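Local coordinates for protein exosome complex component Rrp41 (Archaeoglobus fulgidus, PDB 3M7N) that probably serves as the catalytic subunit of the archaeal exosome, degrading RNA from its 3' end and also able to synthesise heteromeric RNA tails, at residues G208-R212 with D213-Q217; Q228-E231 with M232-A236. The protein carries 1 engineered substitution. All coordinates share one frame; numbering follows the deposited sequence.

Interaction 1: G208-R212 with D213-Q217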
loop_
_atom_site.group_PDB
_atom_site.type_symbol
_atom_site.label_atom_id
_atom_site.label_comp_id
_atom_site.label_asym_id
_atom_site.label_seq_id
_atom_site.Cartn_x
_atom_site.Cartn_y
_atom_site.Cartn_z
ATOM N N GLY E 208 -31.161 -3.313 18.338
ATOM C CA GLY E 208 -32.565 -3.020 18.450
ATOM C C GLY E 208 -32.932 -2.826 19.908
ATOM O O GLY E 208 -32.206 -2.170 20.654
ATOM N N ARG E 209 -34.049 -3.413 20.319
ATOM C CA ARG E 209 -34.524 -3.247 21.678
ATOM C C ARG E 209 -35.210 -4.520 22.135
ATOM O O ARG E 209 -36.271 -4.866 21.625
ATOM C CB ARG E 209 -35.495 -2.068 21.735
ATOM C CG ARG E 209 -35.598 -1.399 23.081
ATOM C CD ARG E 209 -36.586 -0.240 23.022
ATOM N NE ARG E 209 -35.954 1.061 22.777
ATOM C CZ ARG E 209 -36.208 1.848 21.734
ATOM N NH1 ARG E 209 -35.598 3.027 21.620
ATOM N NH2 ARG E 209 -37.075 1.465 20.803
ATOM N N MET E 210 -34.596 -5.227 23.077
ATOM C CA MET E 210 -35.162 -6.470 23.592
ATOM C C MET E 210 -35.020 -6.533 25.111
ATOM O O MET E 210 -34.067 -5.981 25.675
ATOM C CB MET E 210 -34.446 -7.683 22.992
ATOM C CG MET E 210 -34.600 -7.890 21.512
ATOM S SD MET E 210 -33.428 -9.163 20.935
ATOM C CE MET E 210 -34.125 -10.604 21.732
ATOM N N THR E 211 -35.933 -7.244 25.772
ATOM C CA THR E 211 -35.812 -7.425 27.222
ATOM C C THR E 211 -34.824 -8.532 27.502
ATOM O O THR E 211 -34.565 -9.378 26.634
ATOM C CB THR E 211 -37.158 -7.804 27.907
ATOM O OG1 THR E 211 -37.553 -9.115 27.482
ATOM C CG2 THR E 211 -38.269 -6.783 27.577
ATOM N N ARG E 212 -34.260 -8.519 28.709
ATOM C CA ARG E 212 -33.423 -9.614 29.156
ATOM C C ARG E 212 -34.097 -10.961 28.821
ATOM O O ARG E 212 -33.446 -11.844 28.248
ATOM C CB ARG E 212 -33.137 -9.481 30.655
ATOM C CG ARG E 212 -32.287 -10.597 31.243
ATOM C CD ARG E 212 -33.150 -11.738 31.808
ATOM N NE ARG E 212 -32.417 -12.586 32.756
ATOM C CZ ARG E 212 -32.937 -13.635 33.390
ATOM N NH1 ARG E 212 -32.194 -14.339 34.233
ATOM N NH2 ARG E 212 -34.201 -13.977 33.181
ATOM N N ASP E 213 -35.394 -11.101 29.150
ATOM C CA ASP E 213 -36.125 -12.341 28.879
ATOM C C ASP E 213 -36.196 -12.632 27.385
ATOM O O ASP E 213 -35.985 -13.768 26.966
ATOM C CB ASP E 213 -37.561 -12.316 29.444
ATOM C CG ASP E 213 -37.616 -12.480 30.962
ATOM O OD1 ASP E 213 -36.605 -12.881 31.567
ATOM O OD2 ASP E 213 -38.683 -12.197 31.550
ATOM N N GLU E 214 -36.514 -11.616 26.586
ATOM C CA GLU E 214 -36.578 -11.804 25.136
ATOM C C GLU E 214 -35.248 -12.291 24.564
ATOM O O GLU E 214 -35.235 -13.094 23.635
ATOM C CB GLU E 214 -37.024 -10.529 24.422
ATOM C CG GLU E 214 -38.498 -10.257 24.534
ATOM C CD GLU E 214 -38.877 -8.864 24.065
ATOM O OE1 GLU E 214 -37.965 -8.043 23.806
ATOM O OE2 GLU E 214 -40.089 -8.585 23.970
ATOM N N VAL E 215 -34.137 -11.819 25.131
ATOM C CA VAL E 215 -32.821 -12.213 24.646
ATOM C C VAL E 215 -32.637 -13.705 24.868
ATOM O O VAL E 215 -32.174 -14.436 23.981
ATOM C CB VAL E 215 -31.659 -11.410 25.323
ATOM C CG1 VAL E 215 -30.318 -11.941 24.902
ATOM C CG2 VAL E 215 -31.752 -9.911 24.997
ATOM N N LYS E 216 -33.027 -14.158 26.054
ATOM C CA LYS E 216 -32.919 -15.574 26.403
ATOM C C LYS E 216 -33.819 -16.497 25.571
ATOM O O LYS E 216 -33.398 -17.581 25.171
ATOM C CB LYS E 216 -33.136 -15.762 27.901
ATOM C CG LYS E 216 -32.058 -15.069 28.719
ATOM C CD LYS E 216 -32.090 -15.491 30.168
ATOM C CE LYS E 216 -31.385 -16.814 30.364
ATOM N NZ LYS E 216 -31.706 -17.317 31.731
ATOM N N GLN E 217 -35.041 -16.057 25.297
ATOM C CA GLN E 217 -35.923 -16.795 24.404
ATOM C C GLN E 217 -35.388 -16.832 22.962
ATOM O O GLN E 217 -35.530 -17.839 22.256
ATOM C CB GLN E 217 -37.331 -16.193 24.444
ATOM C CG GLN E 217 -37.997 -16.369 25.798
ATOM C CD GLN E 217 -38.983 -15.263 26.149
ATOM O OE1 GLN E 217 -39.681 -14.735 25.288
ATOM N NE2 GLN E 217 -39.045 -14.919 27.432
#
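Thr211 and Glu214 clasp each other across the first turn of helix 212-248. Thr211 OG1 accepts from Glu214 N at 2.9 Å, with an N-H...O angle of 163°. A chi1 of 67° lodges OG1 between the backbone N and the carbonyl carbon of its own residue, where it meets a first-turn amide that has no carbonyl partner four residues back within the helix. In the reverse direction, the extended chain of Glu214 reaches back obliquely past the threonine, and Thr211 N donates to Glu214 OE1 over 2.9 Å, approaching from well above the carboxylate plane. Glutamate suits this place because it is long enough to reach that amide and carries charge as well: OE1 also forms a salt bridge with Lys166, whose amino group bonds to Arg209 O.

On the buried side, Met210 bends at chi3 to bring its CE within 3.3 Å of Glu214 O, while Met210 CB lies 4.0 Å from Val215 CG2. Apolar residues fit here, as both also pack on strand 185-194.

Arg212 makes a different arrangement. Asp213 OD1 meets its guanidinium at the edge, in plane, in a salt bridge of 3.1 Å to Arg212 NH2, although carboxylate and guanidinium planes are inclined by 56°. The aliphatic part of Lys216 lies over one face, with CD 3.8 Å from Arg212 CZ. Arg212 NE salt-bridges Asp243 of the neighbouring exonuclease 2 subunit, and Lys216 packs on Asp239 of that subunit.

Reciprocal bonds between Thr211 at the N-cap and Glu214 three residues on define a capping box. Here it starts the long C-terminal helix just after Met210, which pairs antiparallel with a strand of the exonuclease 2 subunit.

Interaction 2: Q228-E231 with M232-A236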
loop_
_atom_site.group_PDB
_atom_site.type_symbol
_atom_site.label_atom_id
_atom_site.label_comp_id
_atom_site.label_asym_id
_atom_site.label_seq_id
_atom_site.Cartn_x
_atom_site.Cartn_y
_atom_site.Cartn_z
ATOM N N GLN E 228 -32.087 -27.277 12.550
ATOM C CA GLN E 228 -32.741 -27.574 11.276
ATOM C C GLN E 228 -31.780 -27.341 10.104
ATOM O O GLN E 228 -31.545 -28.241 9.301
ATOM C CB GLN E 228 -34.039 -26.758 11.106
ATOM C CG GLN E 228 -35.147 -27.156 12.093
ATOM C CD GLN E 228 -36.481 -26.432 11.884
ATOM O OE1 GLN E 228 -37.530 -26.933 12.299
ATOM N NE2 GLN E 228 -36.450 -25.265 11.261
ATOM N N ILE E 229 -31.207 -26.140 10.027
ATOM C CA ILE E 229 -30.237 -25.802 8.981
ATOM C C ILE E 229 -29.076 -26.786 8.980
ATOM O O ILE E 229 -28.630 -27.244 7.924
ATOM C CB ILE E 229 -29.683 -24.387 9.179
ATOM C CG1 ILE E 229 -30.799 -23.358 9.088
ATOM C CG2 ILE E 229 -28.575 -24.062 8.159
ATOM C CD1 ILE E 229 -30.331 -21.979 9.429
ATOM N N TYR E 230 -28.585 -27.117 10.167
ATOM C CA TYR E 230 -27.438 -28.001 10.241
ATOM C C TYR E 230 -27.661 -29.329 9.509
ATOM O O TYR E 230 -26.773 -29.805 8.791
ATOM C CB TYR E 230 -27.065 -28.271 11.677
ATOM C CG TYR E 230 -26.129 -29.428 11.783
ATOM C CD1 TYR E 230 -24.780 -29.280 11.476
ATOM C CD2 TYR E 230 -26.592 -30.682 12.155
ATOM C CE1 TYR E 230 -23.915 -30.341 11.554
ATOM C CE2 TYR E 230 -25.741 -31.750 12.238
ATOM C CZ TYR E 230 -24.397 -31.576 11.939
ATOM O OH TYR E 230 -23.534 -32.644 12.019
ATOM N N GLU E 231 -28.837 -29.938 9.698
ATOM C CA GLU E 231 -29.146 -31.168 8.980
ATOM C C GLU E 231 -29.119 -30.944 7.467
ATOM O O GLU E 231 -28.720 -31.832 6.722
ATOM C CB GLU E 231 -30.479 -31.792 9.439
ATOM C CG GLU E 231 -30.361 -32.592 10.766
ATOM C CD GLU E 231 -29.437 -33.824 10.682
ATOM O OE1 GLU E 231 -29.466 -34.561 9.662
ATOM O OE2 GLU E 231 -28.695 -34.071 11.659
ATOM N N MET E 232 -29.515 -29.757 7.010
ATOM C CA MET E 232 -29.393 -29.461 5.577
ATOM C C MET E 232 -27.926 -29.474 5.112
ATOM O O MET E 232 -27.608 -29.980 4.029
ATOM C CB MET E 232 -30.078 -28.144 5.211
ATOM C CG MET E 232 -31.528 -28.079 5.664
ATOM S SD MET E 232 -32.368 -26.519 5.282
ATOM C CE MET E 232 -33.641 -26.515 6.547
ATOM N N GLN E 233 -27.046 -28.948 5.958
ATOM C CA GLN E 233 -25.631 -28.850 5.657
ATOM C C GLN E 233 -25.080 -30.259 5.577
ATOM O O GLN E 233 -24.268 -30.591 4.703
ATOM C CB GLN E 233 -24.884 -28.059 6.753
ATOM C CG GLN E 233 -25.191 -26.547 6.816
ATOM C CD GLN E 233 -24.539 -25.854 8.038
ATOM O OE1 GLN E 233 -23.834 -24.842 7.900
ATOM N NE2 GLN E 233 -24.751 -26.418 9.224
ATOM N N ARG E 234 -25.521 -31.085 6.512
ATOM C CA ARG E 234 -25.043 -32.457 6.594
ATOM C C ARG E 234 -25.478 -33.187 5.330
ATOM O O ARG E 234 -24.694 -33.887 4.713
ATOM C CB ARG E 234 -25.608 -33.142 7.837
ATOM C CG ARG E 234 -25.064 -34.532 8.081
ATOM C CD ARG E 234 -25.837 -35.261 9.178
ATOM N NE ARG E 234 -25.938 -36.682 8.844
ATOM C CZ ARG E 234 -25.056 -37.599 9.236
ATOM N NH1 ARG E 234 -24.011 -37.253 10.013
ATOM N NH2 ARG E 234 -25.223 -38.866 8.859
ATOM N N GLU E 235 -26.731 -32.984 4.936
ATOM C CA GLU E 235 -27.259 -33.606 3.737
ATOM C C GLU E 235 -26.450 -33.201 2.505
ATOM O O GLU E 235 -26.054 -34.045 1.686
ATOM C CB GLU E 235 -28.715 -33.207 3.547
ATOM C CG GLU E 235 -29.629 -34.370 3.273
ATOM C CD GLU E 235 -29.957 -35.167 4.529
ATOM O OE1 GLU E 235 -29.351 -36.254 4.734
ATOM O OE2 GLU E 235 -30.831 -34.705 5.303
ATOM N N ALA E 236 -26.209 -31.900 2.379
ATOM C CA ALA E 236 -25.449 -31.387 1.241
ATOM C C ALA E 236 -24.055 -32.022 1.147
ATOM O O ALA E 236 -23.566 -32.297 0.058
ATOM C CB ALA E 236 -25.373 -29.852 1.282
HETATM O O HOH W 1 -23.656 -35.072 12.297
#
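Met232 lies back along the preceding turn of its helix, against Ile229 and Gln228. Its CB sits 3.2 Å from Ile229 O; CG then passes Gln228 O at 3.6 Å. The chain runs extended through SD, and CE ends 3.9 Å from Gln228 O. This course follows from chi1 (-54°), which holds CG beside the residue's own backbone N. Methionine fits because a slim, flexible, apolar chain can follow the helix surface and still meet Leu26, Ile29 and Ile31. Shortening Met232 to an alanine removes everything beyond CB and would probably open a gap beside those three side chains.

Glu231 and Arg234 lie side by side and point the same way. Glu231 OE1 touches the aliphatic CD of Arg234 at 3.7 Å but stays 4.2 Å from Arg234 NE, beyond a salt bridge. Farther out, Arg234 NH1 donates to a water 3.2 Å away that lies at the edge of the Tyr230 ring.

Around this part of helix 212-248, Met232 and Ala236 pack on strand 29-33, while Ile229 and Tyr230 touch strand 158-167. Ile229 and Gln233 also meet helix 136-150, and Tyr230 and Arg234 contact another protein chain.

In the fold
Both contacts use helix 212-248: interaction 1 at its N-terminus, with the residues leading into it, and interaction 2 farther along. Their centres are 28 Å apart and their nearest atoms about 13 Å, so they do not touch. The first lies toward the periphery, its centre 23 Å from that of the chain, whereas the second is 12 Å from it. From the junction with the exonuclease 2 subunit, beside strand 185-194, the helix passes over strands 158-167 and 29-33 and continues beyond them. Bound nucleic acid comes within about 9 Å of the nearest atom of interaction 1 and about 15 Å of interaction 2, so neither touches it.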